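Local coordinates for protein peptidase S15/CocE/NonD (PDB 4PF1) that probably cleaves residues from the N-terminal end of peptides, as a serine aminopeptidase with an alpha/beta-hydrolase fold, at residues F493-G498 with T607-R612; Y584-Q589 with E601-A606. All coordinates share one frame; numbering follows the deposited sequence.

Interaction 1 of 2, residues F493-G498 with T607-R612; sequences FASTSG and TQRVWR
Two neighbouring antiparallel strands of the C-terminal non-catalytic domain meet here, Phe493-Thr496 running against Thr607-Trp611 with axes 4.8 Å apart and N-to-C directions 161° apart. Ser495 and Arg609 form the hydrogen-bonded pair, each amide N donating to the carbonyl O of the other; Ala494-Val610 and Thr496-Gln608 are the non-hydrogen-bonded pairs. Trp611 N continues the series to Phe493 O at 2.9 Å.

Ser495, Arg609 and the indole of Trp611 gather on one face. With chi1 at 70°, Ser495 OG sits between its own N and carbonyl carbon and lies 3.4 Å from Arg609 CB. The same hydroxyl approaches the indole at its edge, 3.3 Å from Trp611 NE1, and hydrogen-bonds to two waters: one donates to Thr607 O, the other accepts from Arg609 NH1. The extended arginine chain carries its guanidinium beyond the strand pair, where NE forms a salt bridge with Glu427.

At the Ser497 end a side chain takes over one of the two bonds. Thr607 N donates to Ser497 OG over 2.7 Å, nearly straight at 169°, while Ser497 N returns a more bent bond to Thr607 O. Thr496 OG1, anti to its backbone N, accepts from Gly498 N at 3.1 Å. That closes an ST turn just where strand 489-496 leaves its antiparallel beta-sheet pairing with strand 606-625.

Interaction 2 of 2, residues Y584-Q589 with E601-A606; sequences YDRNPQ and ESYRKA
Pro588 and Tyr603 bring the backbones together with CA atoms 4.1 Å apart, the directions from Arg586 to Gln589 and from Ser602 to Ala606 diverge by 74°, and Arg604 N donates to Pro588 O at 3.1 Å. Tyr603 buries more of its surface here than any other residue, its ring held between Arg586 and Pro588. On one face the Arg586 guanidinium lies flat, the planes only 2° apart. Its CZ is 4.0 Å from the centroid of the Tyr603 ring but 33° off the normal, an off-centre cation-pi stack in which NH2 comes within 3.4 Å of Tyr603 CE2. The arginine chain bends at chi3, which turns NE out of an extended course. Pro588 takes the opposite face, with CB over the ring centre in a CH-pi contact at 4.2 Å from the centroid.

This proline follows Asn587, whose OD1 accepts from Gln589 N to make an Asx turn in the long connection between strands 571-577 and 606-625. The guanidinium has further partners that fix its plane: NH2 donates to Gly239 O and NH1 to Pro432 O. A water bonded to Tyr603 OH, 2.6 Å away in the ring plane, also donates to Arg586 O. An alanine in place of Tyr603 would probably leave the guanidinium face and Pro588 without the ring that separates them, opening a gap there.

Beyond the turn, the extended Gln589 side chain donates from NE2 to a lone pair of Arg604 O at 3.0 Å, while its OE1 bonds to Ser430 OG.

How the interactions relate
The centres of interactions 1 and 2 lie about 15 Å apart, both within the C-terminal non-catalytic domain. Along the chain the order is 493-498, 584-589, 601-606, 607-612, so both segments of interaction 2 fall between those of interaction 1. The second segments are continuous: Ala606 begins strand 606-625, and Thr607 continues it directly beside strand 489-496. At this junction the contacts touch, with Ser497 OG 3.3 Å from Ala606 CA and Thr496 OG1 3.7 Å from Ala606 CB. Strand 425-430 links them too, since Ser430 pairs with Ala606 and Tyr428 with Gln608. The folded connection of interaction 2 thus leads straight into the sheet of interaction 1.

Interaction 1 of 2, residues F493-G498 with T607-R612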
loop_
_atom_site.group_PDB
_atom_site.type_symbol
_atom_site.label_atom_id
_atom_site.label_comp_id
_atom_site.label_asym_id
_atom_site.label_seq_id
_atom_site.Cartn_x
_atom_site.Cartn_y
_atom_site.Cartn_z
ATOM N N PHE A 493 39.395 -21.400 -7.158
ATOM C CA PHE A 493 40.545 -21.988 -6.484
ATOM C C PHE A 493 40.469 -21.543 -5.038
ATOM O O PHE A 493 40.654 -20.358 -4.744
ATOM C CB PHE A 493 41.865 -21.560 -7.150
ATOM C CG PHE A 493 42.099 -22.148 -8.521
ATOM C CD1 PHE A 493 42.742 -23.370 -8.672
ATOM C CD2 PHE A 493 41.694 -21.470 -9.665
ATOM C CE1 PHE A 493 42.982 -23.901 -9.943
ATOM C CE2 PHE A 493 41.902 -22.017 -10.932
ATOM C CZ PHE A 493 42.554 -23.224 -11.064
ATOM N N ALA A 494 40.073 -22.456 -4.147
ATOM C CA ALA A 494 39.860 -22.097 -2.754
ATOM C C ALA A 494 40.425 -23.120 -1.771
ATOM O O ALA A 494 40.470 -24.318 -2.061
ATOM C CB ALA A 494 38.375 -21.902 -2.494
ATOM N N SER A 495 40.831 -22.633 -0.591
ATOM C CA SER A 495 41.320 -23.465 0.500
ATOM C C SER A 495 40.487 -23.221 1.753
ATOM O O SER A 495 39.995 -22.111 1.962
ATOM C CB SER A 495 42.797 -23.190 0.776
ATOM O OG SER A 495 43.002 -21.912 1.357
ATOM N N THR A 496 40.320 -24.258 2.572
ATOM C CA THR A 496 39.604 -24.171 3.845
ATOM C C THR A 496 40.437 -24.824 4.935
ATOM O O THR A 496 41.142 -25.798 4.665
ATOM C CB THR A 496 38.187 -24.800 3.750
ATOM O OG1 THR A 496 37.580 -24.773 5.048
ATOM C CG2 THR A 496 38.200 -26.239 3.223
ATOM N N SER A 497 40.341 -24.313 6.174
ATOM C CA SER A 497 41.043 -24.920 7.305
ATOM C C SER A 497 40.278 -26.170 7.809
ATOM O O SER A 497 40.795 -26.911 8.643
ATOM C CB SER A 497 41.244 -23.907 8.430
ATOM O OG SER A 497 40.016 -23.373 8.892
ATOM N N GLY A 498 39.075 -26.398 7.268
ATOM C CA GLY A 498 38.237 -27.548 7.599
ATOM C C GLY A 498 38.367 -28.705 6.620
ATOM O O GLY A 498 39.208 -28.662 5.717
ATOM N N THR A 607 38.633 -21.089 8.325
ATOM C CA THR A 607 39.286 -19.979 7.639
ATOM C C THR A 607 39.250 -20.276 6.146
ATOM O O THR A 607 39.801 -21.284 5.709
ATOM C CB THR A 607 40.709 -19.786 8.190
ATOM O OG1 THR A 607 40.621 -19.545 9.592
ATOM C CG2 THR A 607 41.446 -18.640 7.522
ATOM N N GLN A 608 38.549 -19.432 5.374
ATOM C CA GLN A 608 38.370 -19.624 3.935
ATOM C C GLN A 608 39.221 -18.657 3.145
ATOM O O GLN A 608 39.305 -17.481 3.497
ATOM C CB GLN A 608 36.886 -19.467 3.526
ATOM C CG GLN A 608 35.852 -19.971 4.554
ATOM C CD GLN A 608 35.788 -21.476 4.645
ATOM O OE1 GLN A 608 36.724 -22.135 5.097
ATOM N NE2 GLN A 608 34.652 -22.042 4.290
ATOM N N ARG A 609 39.836 -19.145 2.056
ATOM C CA ARG A 609 40.701 -18.329 1.209
ATOM C C ARG A 609 40.399 -18.545 -0.259
ATOM O O ARG A 609 40.515 -19.668 -0.744
ATOM C CB ARG A 609 42.183 -18.650 1.475
ATOM C CG ARG A 609 42.728 -18.120 2.785
ATOM C CD ARG A 609 44.129 -18.645 3.015
ATOM N NE ARG A 609 44.685 -18.186 4.286
ATOM C CZ ARG A 609 45.886 -18.527 4.740
ATOM N NH1 ARG A 609 46.669 -19.330 4.031
ATOM N NH2 ARG A 609 46.314 -18.066 5.906
ATOM N N VAL A 610 40.037 -17.468 -0.973
ATOM C CA VAL A 610 39.821 -17.517 -2.416
ATOM C C VAL A 610 41.105 -16.990 -3.076
ATOM O O VAL A 610 41.418 -15.798 -2.974
ATOM C CB VAL A 610 38.539 -16.765 -2.861
ATOM C CG1 VAL A 610 38.504 -16.577 -4.375
ATOM C CG2 VAL A 610 37.287 -17.500 -2.382
ATOM N N TRP A 611 41.878 -17.905 -3.684
ATOM C CA TRP A 611 43.180 -17.604 -4.274
ATOM C C TRP A 611 43.069 -16.979 -5.666
ATOM O O TRP A 611 42.171 -17.318 -6.433
ATOM C CB TRP A 611 44.048 -18.867 -4.306
ATOM C CG TRP A 611 44.558 -19.265 -2.948
ATOM C CD1 TRP A 611 43.826 -19.753 -1.903
ATOM C CD2 TRP A 611 45.915 -19.189 -2.486
ATOM N NE1 TRP A 611 44.640 -19.977 -0.817
ATOM C CE2 TRP A 611 45.928 -19.635 -1.146
ATOM C CE3 TRP A 611 47.126 -18.792 -3.080
ATOM C CZ2 TRP A 611 47.110 -19.731 -0.401
ATOM C CZ3 TRP A 611 48.293 -18.869 -2.335
ATOM C CH2 TRP A 611 48.276 -19.323 -1.008
ATOM N N ARG A 612 43.993 -16.058 -5.980
ATOM C CA ARG A 612 44.021 -15.317 -7.246
ATOM C C ARG A 612 45.472 -15.079 -7.686
ATOM O O ARG A 612 46.010 -13.978 -7.529
ATOM C CB ARG A 612 43.250 -13.984 -7.115
ATOM C CG ARG A 612 43.364 -13.333 -5.734
ATOM C CD ARG A 612 42.770 -11.950 -5.717
ATOM N NE ARG A 612 42.811 -11.368 -4.375
ATOM C CZ ARG A 612 43.814 -10.633 -3.906
ATOM N NH1 ARG A 612 44.873 -10.380 -4.666
ATOM N NH2 ARG A 612 43.763 -10.141 -2.676
HETATM O O HOH W 1 42.105 -21.788 4.091
HETATM O O HOH W 2 45.761 -21.462 2.215
#

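Interaction 2 of 2, residues Y584-Q589 with E601-A606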
loop_
_atom_site.group_PDB
_atom_site.type_symbol
_atom_site.label_atom_id
_atom_site.label_comp_id
_atom_site.label_asym_id
_atom_site.label_seq_id
_atom_site.Cartn_x
_atom_site.Cartn_y
_atom_site.Cartn_z
ATOM N N TYR A 584 19.253 -23.698 2.363
ATOM C CA TYR A 584 20.208 -24.803 2.341
ATOM C C TYR A 584 20.659 -25.119 3.754
ATOM O O TYR A 584 20.878 -24.196 4.543
ATOM C CB TYR A 584 21.419 -24.465 1.456
ATOM C CG TYR A 584 21.065 -24.331 -0.006
ATOM C CD1 TYR A 584 20.719 -23.098 -0.550
ATOM C CD2 TYR A 584 21.032 -25.445 -0.838
ATOM C CE1 TYR A 584 20.363 -22.975 -1.891
ATOM C CE2 TYR A 584 20.695 -25.331 -2.184
ATOM C CZ TYR A 584 20.344 -24.097 -2.702
ATOM O OH TYR A 584 20.000 -23.985 -4.023
ATOM N N ASP A 585 20.805 -26.417 4.090
ATOM C CA ASP A 585 21.305 -26.790 5.413
ATOM C C ASP A 585 22.797 -26.424 5.507
ATOM O O ASP A 585 23.468 -26.311 4.477
ATOM C CB ASP A 585 21.054 -28.282 5.727
ATOM C CG ASP A 585 21.759 -29.293 4.839
ATOM O OD1 ASP A 585 22.231 -28.905 3.750
ATOM O OD2 ASP A 585 21.794 -30.480 5.211
ATOM N N ARG A 586 23.286 -26.160 6.722
ATOM C CA ARG A 586 24.678 -25.752 6.922
ATOM C C ARG A 586 25.642 -26.880 6.677
ATOM O O ARG A 586 25.402 -28.014 7.110
ATOM C CB ARG A 586 24.910 -25.243 8.352
ATOM C CG ARG A 586 24.053 -24.069 8.767
ATOM C CD ARG A 586 24.090 -23.880 10.270
ATOM N NE ARG A 586 23.671 -25.081 11.000
ATOM C CZ ARG A 586 24.186 -25.465 12.164
ATOM N NH1 ARG A 586 25.145 -24.754 12.741
ATOM N NH2 ARG A 586 23.750 -26.566 12.756
ATOM N N ASN A 587 26.777 -26.559 6.056
ATOM C CA ASN A 587 27.864 -27.508 5.947
ATOM C C ASN A 587 28.592 -27.481 7.297
ATOM O O ASN A 587 28.891 -26.388 7.795
ATOM C CB ASN A 587 28.799 -27.156 4.786
ATOM C CG ASN A 587 29.770 -28.260 4.446
ATOM O OD1 ASN A 587 30.627 -28.645 5.250
ATOM N ND2 ASN A 587 29.659 -28.794 3.241
ATOM N N PRO A 588 28.823 -28.647 7.950
ATOM C CA PRO A 588 29.491 -28.630 9.270
ATOM C C PRO A 588 30.908 -28.053 9.227
ATOM O O PRO A 588 31.398 -27.558 10.241
ATOM C CB PRO A 588 29.506 -30.108 9.684
ATOM C CG PRO A 588 28.478 -30.768 8.819
ATOM C CD PRO A 588 28.497 -30.024 7.530
ATOM N N GLN A 589 31.548 -28.096 8.038
ATOM C CA GLN A 589 32.908 -27.614 7.754
ATOM C C GLN A 589 33.972 -28.582 8.335
ATOM O O GLN A 589 35.169 -28.307 8.288
ATOM C CB GLN A 589 33.122 -26.138 8.160
ATOM C CG GLN A 589 32.159 -25.220 7.395
ATOM C CD GLN A 589 32.348 -23.738 7.568
ATOM O OE1 GLN A 589 31.893 -22.954 6.735
ATOM N NE2 GLN A 589 32.938 -23.305 8.675
ATOM N N GLU A 601 28.848 -31.295 17.503
ATOM C CA GLU A 601 30.307 -31.131 17.670
ATOM C C GLU A 601 31.037 -30.967 16.323
ATOM O O GLU A 601 32.151 -30.439 16.295
ATOM C CB GLU A 601 30.932 -32.318 18.444
ATOM C CG GLU A 601 30.064 -32.910 19.541
ATOM C CD GLU A 601 29.206 -34.075 19.088
ATOM O OE1 GLU A 601 29.766 -35.162 18.814
ATOM O OE2 GLU A 601 27.970 -33.903 19.011
ATOM N N SER A 602 30.419 -31.436 15.218
ATOM C CA SER A 602 31.009 -31.380 13.881
ATOM C C SER A 602 30.956 -29.966 13.252
ATOM O O SER A 602 31.691 -29.704 12.301
ATOM C CB SER A 602 30.323 -32.384 12.957
ATOM O OG SER A 602 28.998 -31.995 12.632
ATOM N N TYR A 603 30.093 -29.070 13.778
ATOM C CA TYR A 603 29.923 -27.711 13.251
ATOM C C TYR A 603 30.991 -26.774 13.835
ATOM O O TYR A 603 30.868 -26.311 14.976
ATOM C CB TYR A 603 28.490 -27.192 13.525
ATOM C CG TYR A 603 27.419 -27.977 12.793
ATOM C CD1 TYR A 603 26.910 -29.163 13.320
ATOM C CD2 TYR A 603 26.917 -27.539 11.571
ATOM C CE1 TYR A 603 25.947 -29.905 12.638
ATOM C CE2 TYR A 603 25.954 -28.274 10.878
ATOM C CZ TYR A 603 25.470 -29.457 11.418
ATOM O OH TYR A 603 24.510 -30.182 10.751
ATOM N N ARG A 604 32.068 -26.529 13.059
ATOM C CA ARG A 604 33.187 -25.698 13.517
ATOM C C ARG A 604 33.529 -24.577 12.542
ATOM O O ARG A 604 33.370 -24.737 11.329
ATOM C CB ARG A 604 34.451 -26.549 13.748
ATOM C CG ARG A 604 34.280 -27.771 14.658
ATOM C CD ARG A 604 35.616 -28.319 15.156
ATOM N NE ARG A 604 36.611 -28.461 14.086
ATOM C CZ ARG A 604 37.719 -27.726 13.989
ATOM N NH1 ARG A 604 37.994 -26.803 14.903
ATOM N NH2 ARG A 604 38.560 -27.913 12.979
ATOM N N LYS A 605 34.077 -23.463 13.083
ATOM C CA LYS A 605 34.551 -22.310 12.310
ATOM C C LYS A 605 35.687 -22.729 11.397
ATOM O O LYS A 605 36.486 -23.595 11.764
ATOM C CB LYS A 605 35.047 -21.190 13.245
ATOM C CG LYS A 605 33.961 -20.480 14.029
ATOM C CD LYS A 605 34.557 -19.365 14.871
ATOM C CE LYS A 605 33.586 -18.846 15.900
ATOM N NZ LYS A 605 34.139 -17.680 16.633
ATOM N N ALA A 606 35.767 -22.120 10.213
ATOM C CA ALA A 606 36.832 -22.417 9.263
ATOM C C ALA A 606 37.322 -21.148 8.590
ATOM O O ALA A 606 36.531 -20.236 8.331
ATOM C CB ALA A 606 36.351 -23.412 8.219
HETATM O O HOH W 3 23.363 -29.080 8.651
HETATM O O HOH W 4 36.283 -26.525 10.301
#